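Long-range contact in photosystem II assembly protein Ycf48 (Thermosynechococcus elongatus, PDB 2XBG), which probably assists early assembly of photosystem II and replacement of photodamaged D1, and interacts with the C-terminal prepropeptide of D1: residues A[77-82]-A[96-101]. Sequence-based numbering, arbitrary orientation.
Sequences HSDYRF and GEPPIM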
loop_
_atom_site.group_PDB
_atom_site.type_symbol
_atom_site.label_atom_id
_atom_site.label_comp_id
_atom_site.label_asym_id
_atom_site.label_seq_id
_atom_site.Cartn_x
_atom_site.Cartn_y
_atom_site.Cartn_z
ATOM N N HIS A 77 18.858 -12.573 -18.394
ATOM C CA HIS A 77 18.020 -11.472 -18.781
ATOM C C HIS A 77 17.066 -11.172 -17.625
ATOM O O HIS A 77 16.699 -12.040 -16.824
ATOM C CB HIS A 77 17.181 -11.853 -20.000
ATOM C CG HIS A 77 17.996 -12.151 -21.215
ATOM N ND1 HIS A 77 18.363 -13.422 -21.611
ATOM C CD2 HIS A 77 18.527 -11.295 -22.117
ATOM C CE1 HIS A 77 19.090 -13.324 -22.710
ATOM N NE2 HIS A 77 19.202 -12.051 -23.044
ATOM N N SER A 78 16.670 -9.905 -17.612
ATOM C CA SER A 78 15.681 -9.394 -16.666
ATOM C C SER A 78 14.447 -8.821 -17.349
ATOM O O SER A 78 13.559 -8.249 -16.706
ATOM C CB SER A 78 16.274 -8.299 -15.778
ATOM O OG SER A 78 16.817 -7.228 -16.543
ATOM N N ASP A 79 14.401 -8.995 -18.665
ATOM C CA ASP A 79 13.365 -8.403 -19.509
ATOM C C ASP A 79 12.050 -9.177 -19.610
ATOM O O ASP A 79 11.097 -8.672 -20.212
ATOM C CB ASP A 79 13.939 -8.007 -20.874
ATOM C CG ASP A 79 14.303 -9.168 -21.755
ATOM O OD1 ASP A 79 14.202 -10.305 -21.269
ATOM O OD2 ASP A 79 14.760 -8.873 -22.882
ATOM N N TYR A 80 11.954 -10.312 -18.942
ATOM C CA TYR A 80 10.778 -11.168 -19.011
ATOM C C TYR A 80 9.546 -10.496 -18.425
ATOM O O TYR A 80 9.572 -9.955 -17.325
ATOM C CB TYR A 80 11.009 -12.467 -18.262
ATOM C CG TYR A 80 12.192 -13.245 -18.828
ATOM C CD1 TYR A 80 12.137 -13.815 -20.075
ATOM C CD2 TYR A 80 13.369 -13.366 -18.113
ATOM C CE1 TYR A 80 13.228 -14.500 -20.581
ATOM C CE2 TYR A 80 14.464 -14.063 -18.570
ATOM C CZ TYR A 80 14.391 -14.630 -19.823
ATOM O OH TYR A 80 15.521 -15.275 -20.282
ATOM N N ARG A 81 8.428 -10.570 -19.148
ATOM C CA ARG A 81 7.110 -10.286 -18.586
ATOM C C ARG A 81 6.618 -11.629 -18.098
ATOM O O ARG A 81 6.249 -12.481 -18.916
ATOM C CB ARG A 81 6.213 -9.670 -19.630
ATOM C CG ARG A 81 6.565 -8.309 -20.133
ATOM C CD ARG A 81 5.578 -7.748 -21.140
ATOM N NE ARG A 81 4.312 -7.361 -20.522
ATOM C CZ ARG A 81 4.043 -6.150 -20.030
ATOM N NH1 ARG A 81 4.939 -5.164 -20.021
ATOM N NH2 ARG A 81 2.846 -5.892 -19.529
ATOM N N PHE A 82 6.638 -11.866 -16.795
ATOM C CA PHE A 82 6.066 -13.068 -16.204
ATOM C C PHE A 82 4.564 -12.859 -16.167
ATOM O O PHE A 82 4.067 -12.174 -15.293
ATOM C CB PHE A 82 6.634 -13.364 -14.817
ATOM C CG PHE A 82 8.066 -13.780 -14.754
ATOM C CD1 PHE A 82 8.723 -14.356 -15.810
ATOM C CD2 PHE A 82 8.780 -13.551 -13.611
ATOM C CE1 PHE A 82 10.051 -14.721 -15.674
ATOM C CE2 PHE A 82 10.109 -13.938 -13.458
ATOM C CZ PHE A 82 10.742 -14.541 -14.525
ATOM N N GLY A 96 6.278 -16.706 -19.254
ATOM C CA GLY A 96 6.442 -15.355 -19.680
ATOM C C GLY A 96 6.958 -15.219 -21.098
ATOM O O GLY A 96 7.211 -16.193 -21.821
ATOM N N GLU A 97 7.113 -13.971 -21.494
ATOM C CA GLU A 97 7.591 -13.530 -22.777
ATOM C C GLU A 97 8.729 -12.546 -22.576
ATOM O O GLU A 97 8.672 -11.724 -21.670
ATOM C CB GLU A 97 6.425 -12.818 -23.457
ATOM C CG GLU A 97 6.760 -12.157 -24.801
ATOM C CD GLU A 97 5.685 -11.159 -25.282
ATOM O OE1 GLU A 97 5.186 -10.286 -24.509
ATOM O OE2 GLU A 97 5.408 -11.233 -26.507
ATOM N N PRO A 98 9.795 -12.595 -23.369
ATOM C CA PRO A 98 10.129 -13.641 -24.339
ATOM C C PRO A 98 10.078 -15.021 -23.695
ATOM O O PRO A 98 10.167 -15.168 -22.471
ATOM C CB PRO A 98 11.530 -13.245 -24.798
ATOM C CG PRO A 98 11.922 -12.085 -24.154
ATOM C CD PRO A 98 10.902 -11.650 -23.179
ATOM N N PRO A 99 9.950 -16.079 -24.509
ATOM C CA PRO A 99 9.525 -17.349 -23.959
ATOM C C PRO A 99 10.402 -17.853 -22.828
ATOM O O PRO A 99 11.621 -18.101 -23.010
ATOM C CB PRO A 99 9.556 -18.289 -25.172
ATOM C CG PRO A 99 9.359 -17.383 -26.275
ATOM C CD PRO A 99 9.985 -16.084 -25.984
ATOM N N ILE A 100 9.717 -18.143 -21.730
ATOM C CA ILE A 100 10.326 -18.674 -20.532
ATOM C C ILE A 100 9.266 -19.464 -19.765
ATOM O O ILE A 100 8.079 -19.098 -19.664
ATOM C CB ILE A 100 10.994 -17.568 -19.699
ATOM C CG1 ILE A 100 11.772 -18.204 -18.538
ATOM C CG2 ILE A 100 9.965 -16.517 -19.232
ATOM C CD1 ILE A 100 12.856 -17.346 -17.870
ATOM N N MET A 101 9.722 -20.558 -19.182
ATOM C CA MET A 101 8.915 -21.377 -18.290
ATOM C C MET A 101 9.738 -21.766 -17.075
ATOM O O MET A 101 10.861 -22.274 -17.239
ATOM C CB MET A 101 8.300 -22.585 -19.009
ATOM C CG MET A 101 7.450 -23.441 -18.072
ATOM S SD MET A 101 6.671 -24.831 -18.902
ATOM C CE MET A 101 5.483 -23.947 -19.911
#
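Arg81 and Glu97 pair backbone to backbone where the first strand of a blade in this seven-bladed beta-propeller begins and the second ends. Arg81 N donates to Glu97 O (2.8 Å), and Glu97 N returns a bond to Arg81 O at 3.1 Å, making an antiparallel hydrogen-bonded pair. Phe82 and Gly96 form the adjoining non-hydrogen-bonded pair, their CA atoms 4.2 Å apart. Beyond Glu97 the chain turns through Pro98, which follows a cis peptide bond, and Pro99, then starts the third strand, so Ile100 lies beside Gly96 and its side chain points toward Tyr80 and Phe82.

The ring of Tyr80 lies across this turn. CB leaves the backbone near Glu97 O; CG, anti to the carbonyl carbon (chi1 -59°), sets the ring beside Ile100. Tyr80 CG meets Ile100 CG2, and Tyr80 CD1 is 3.6 Å from the same Ile100 CG2. At the ring edge Tyr80 CD1 also lies 3.4 Å from Pro98 O and near Pro98 CD; Tyr80 CE1 lies by Pro98 O and Ile100 CB. Tyr80 CD2, CE2 and CZ all meet Ile100 CD1, and Tyr80 OH ends 4.1 Å from Ile100 CD1. Ile100 CD1 sits over the centre of the Tyr80 ring, a CH-pi contact 14° off the ring normal, while Asp79 OD1 lies over the opposite face. With CG1 anti to its backbone N (chi1 -173°), Ile100 sends CD1 over the Tyr80 face, whereas CG2 touches Tyr80 CD1 and the edge of the Phe82 ring. There, in the ring plane, Ile100 CG2 is 4.0 Å from Phe82 CE1.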